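Local coordinates for 4-hydroxybenzoyl-CoA thioesterase (Bacillus halodurans, PDB 5WH9), which probably hydrolyses gentisyl-coenzyme A, as a hotdog-fold thioesterase of the 4-hydroxybenzoyl-CoA thioesterase family, at residues I76-R81 / L90-I95. Sequence-based numbering, arbitrary orientation.
Sequences IRTSIR and LEHHFI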
loop_
_atom_site.group_PDB
_atom_site.type_symbol
_atom_site.label_atom_id
_atom_site.label_comp_id
_atom_site.label_asym_id
_atom_site.label_seq_id
_atom_site.Cartn_x
_atom_site.Cartn_y
_atom_site.Cartn_z
ATOM N N ILE B 76 10.726 -14.817 -7.582
ATOM C CA ILE B 76 10.468 -14.447 -8.952
ATOM C C ILE B 76 11.708 -14.722 -9.779
ATOM O O ILE B 76 12.811 -14.378 -9.369
ATOM C CB ILE B 76 10.113 -12.954 -9.087
ATOM C CG1 ILE B 76 8.723 -12.675 -8.513
ATOM C CG2 ILE B 76 10.172 -12.555 -10.539
ATOM C CD1 ILE B 76 8.373 -11.177 -8.387
ATOM N N ARG B 77 11.523 -15.334 -10.942
ATOM C CA ARG B 77 12.612 -15.514 -11.900
ATOM C C ARG B 77 12.528 -14.419 -12.949
ATOM O O ARG B 77 11.548 -14.350 -13.699
ATOM C CB ARG B 77 12.515 -16.871 -12.605
ATOM C CG ARG B 77 12.902 -18.063 -11.762
ATOM C CD ARG B 77 13.419 -19.233 -12.622
ATOM N NE ARG B 77 13.704 -20.388 -11.781
ATOM C CZ ARG B 77 12.866 -21.402 -11.580
ATOM N NH1 ARG B 77 11.692 -21.441 -12.199
ATOM N NH2 ARG B 77 13.215 -22.394 -10.768
ATOM N N THR B 78 13.555 -13.577 -13.014
ATOM C CA THR B 78 13.540 -12.469 -13.949
ATOM C C THR B 78 14.544 -12.704 -15.052
ATOM O O THR B 78 15.701 -13.002 -14.798
ATOM C CB THR B 78 13.839 -11.144 -13.249
ATOM O OG1 THR B 78 12.876 -10.932 -12.213
ATOM C CG2 THR B 78 13.756 -9.988 -14.227
ATOM N N SER B 79 14.082 -12.605 -16.288
ATOM C CA SER B 79 14.981 -12.655 -17.421
ATOM C C SER B 79 14.727 -11.404 -18.255
ATOM O O SER B 79 13.690 -10.760 -18.101
ATOM C CB SER B 79 14.750 -13.929 -18.224
ATOM O OG SER B 79 13.371 -14.191 -18.387
ATOM N N ILE B 80 15.679 -11.033 -19.104
ATOM C CA ILE B 80 15.499 -9.869 -19.969
ATOM C C ILE B 80 15.274 -10.340 -21.409
ATOM O O ILE B 80 15.978 -11.215 -21.894
ATOM C CB ILE B 80 16.680 -8.902 -19.876
ATOM C CG1 ILE B 80 16.372 -7.621 -20.651
ATOM C CG2 ILE B 80 17.944 -9.545 -20.400
ATOM C CD1 ILE B 80 17.410 -6.555 -20.457
ATOM N N ARG B 81 14.243 -9.832 -22.012
ATOM C CA ARG B 81 13.821 -10.341 -23.267
ATOM C C ARG B 81 13.539 -9.483 -24.475
ATOM O O ARG B 81 13.107 -10.062 -25.414
ATOM C CB ARG B 81 12.655 -11.263 -23.035
ATOM C CG ARG B 81 11.325 -10.602 -23.076
ATOM C CD ARG B 81 10.369 -11.520 -23.768
ATOM N NE ARG B 81 9.109 -10.878 -23.857
ATOM C CZ ARG B 81 8.180 -10.994 -22.952
ATOM N NH1 ARG B 81 8.353 -11.739 -21.877
ATOM N NH2 ARG B 81 7.086 -10.331 -23.133
ATOM N N LEU B 90 11.420 -6.981 -19.133
ATOM C CA LEU B 90 11.737 -8.003 -18.148
ATOM C C LEU B 90 10.595 -8.998 -18.070
ATOM O O LEU B 90 9.441 -8.608 -17.901
ATOM C CB LEU B 90 11.931 -7.374 -16.768
ATOM C CG LEU B 90 13.108 -6.416 -16.613
ATOM C CD1 LEU B 90 13.125 -5.801 -15.200
ATOM C CD2 LEU B 90 14.431 -7.124 -16.911
ATOM N N GLU B 91 10.915 -10.275 -18.194
ATOM C CA GLU B 91 9.948 -11.312 -17.894
ATOM C C GLU B 91 10.081 -11.758 -16.421
ATOM O O GLU B 91 11.193 -11.971 -15.914
ATOM C CB GLU B 91 10.134 -12.492 -18.841
ATOM C CG GLU B 91 8.915 -13.418 -18.911
ATOM C CD GLU B 91 9.110 -14.573 -19.892
ATOM O OE1 GLU B 91 8.618 -14.474 -21.042
ATOM O OE2 GLU B 91 9.753 -15.582 -19.514
ATOM N N HIS B 92 8.950 -11.874 -15.732
ATOM C CA HIS B 92 8.935 -12.286 -14.333
ATOM C C HIS B 92 8.019 -13.469 -14.173
ATOM O O HIS B 92 6.864 -13.419 -14.601
ATOM C CB HIS B 92 8.412 -11.172 -13.418
ATOM C CG HIS B 92 9.299 -9.973 -13.356
ATOM N ND1 HIS B 92 8.909 -8.736 -13.816
ATOM C CD2 HIS B 92 10.564 -9.822 -12.903
ATOM C CE1 HIS B 92 9.886 -7.867 -13.629
ATOM N NE2 HIS B 92 10.901 -8.500 -13.071
ATOM N N HIS B 93 8.524 -14.514 -13.525
ATOM C CA HIS B 93 7.742 -15.701 -13.255
ATOM C C HIS B 93 7.689 -15.960 -11.757
ATOM O O HIS B 93 8.727 -16.155 -11.117
ATOM C CB HIS B 93 8.368 -16.906 -13.946
ATOM C CG HIS B 93 8.315 -16.848 -15.438
ATOM N ND1 HIS B 93 7.142 -16.978 -16.147
ATOM C CD2 HIS B 93 9.297 -16.707 -16.361
ATOM C CE1 HIS B 93 7.399 -16.907 -17.440
ATOM N NE2 HIS B 93 8.699 -16.746 -17.597
ATOM N N PHE B 94 6.481 -15.978 -11.207
ATOM C CA PHE B 94 6.288 -16.255 -9.790
ATOM C C PHE B 94 6.304 -17.744 -9.567
ATOM O O PHE B 94 5.538 -18.499 -10.203
ATOM C CB PHE B 94 4.969 -15.668 -9.285
ATOM C CG PHE B 94 4.914 -14.183 -9.382
ATOM C CD1 PHE B 94 4.810 -13.564 -10.627
ATOM C CD2 PHE B 94 4.987 -13.394 -8.240
ATOM C CE1 PHE B 94 4.777 -12.190 -10.722
ATOM C CE2 PHE B 94 4.951 -12.008 -8.329
ATOM C CZ PHE B 94 4.843 -11.413 -9.568
ATOM N N ILE B 95 7.203 -18.165 -8.683
ATOM C CA ILE B 95 7.321 -19.561 -8.337
ATOM C C ILE B 95 6.918 -19.788 -6.878
ATOM O O ILE B 95 7.464 -19.192 -5.958
ATOM C CB ILE B 95 8.736 -20.113 -8.625
ATOM C CG1 ILE B 95 8.959 -20.244 -10.129
ATOM C CG2 ILE B 95 8.907 -21.502 -8.012
ATOM C CD1 ILE B 95 9.472 -19.021 -10.781
#
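Arg77 pairs with His93, and Ser79 with Glu91, as antiparallel hydrogen-bonded pairs of the hairpin formed by strands 73-80 and 87-96 in the hotdog-fold sheet; the two short strand axes run at 163°. Each pair closes a ring of two backbone bonds, the shortest from Glu91 N to Ser79 O at 2.8 Å. CA-H...O contacts supplement this ladder, among them Thr78 CA to Glu91 O at 3.1 Å.

Apolar packing occupies the face carrying Ile76, Thr78, Ile80, Leu90, His92 and Phe94, where helix 25-40 touches Thr78, Leu90 and His92. Ile76 CG1 makes a CH-pi contact with Phe94, 4.0 Å from the ring centroid and 18° off the normal, while Ile76 CD1 sits 3.5 Å from Phe94 CE2. With CG2 anti to its backbone N, Ile76 sets that methyl 3.6 Å from His92 CB. An alanine at Ile76 would probably open a gap between Phe94 and His92, leaving that face of the Phe94 ring without the cover of CG1 and CD1.

The face carrying Arg77, Ser79, Glu91 and His93 is largely polar; Arg81, just past the end of its strand, reaches Glu91 there. The two side chains cross at about a right angle, their guanidinium and carboxylate planes 60° apart, and Arg81 NH1 forms a salt bridge with Glu91 OE1 at 2.9 Å.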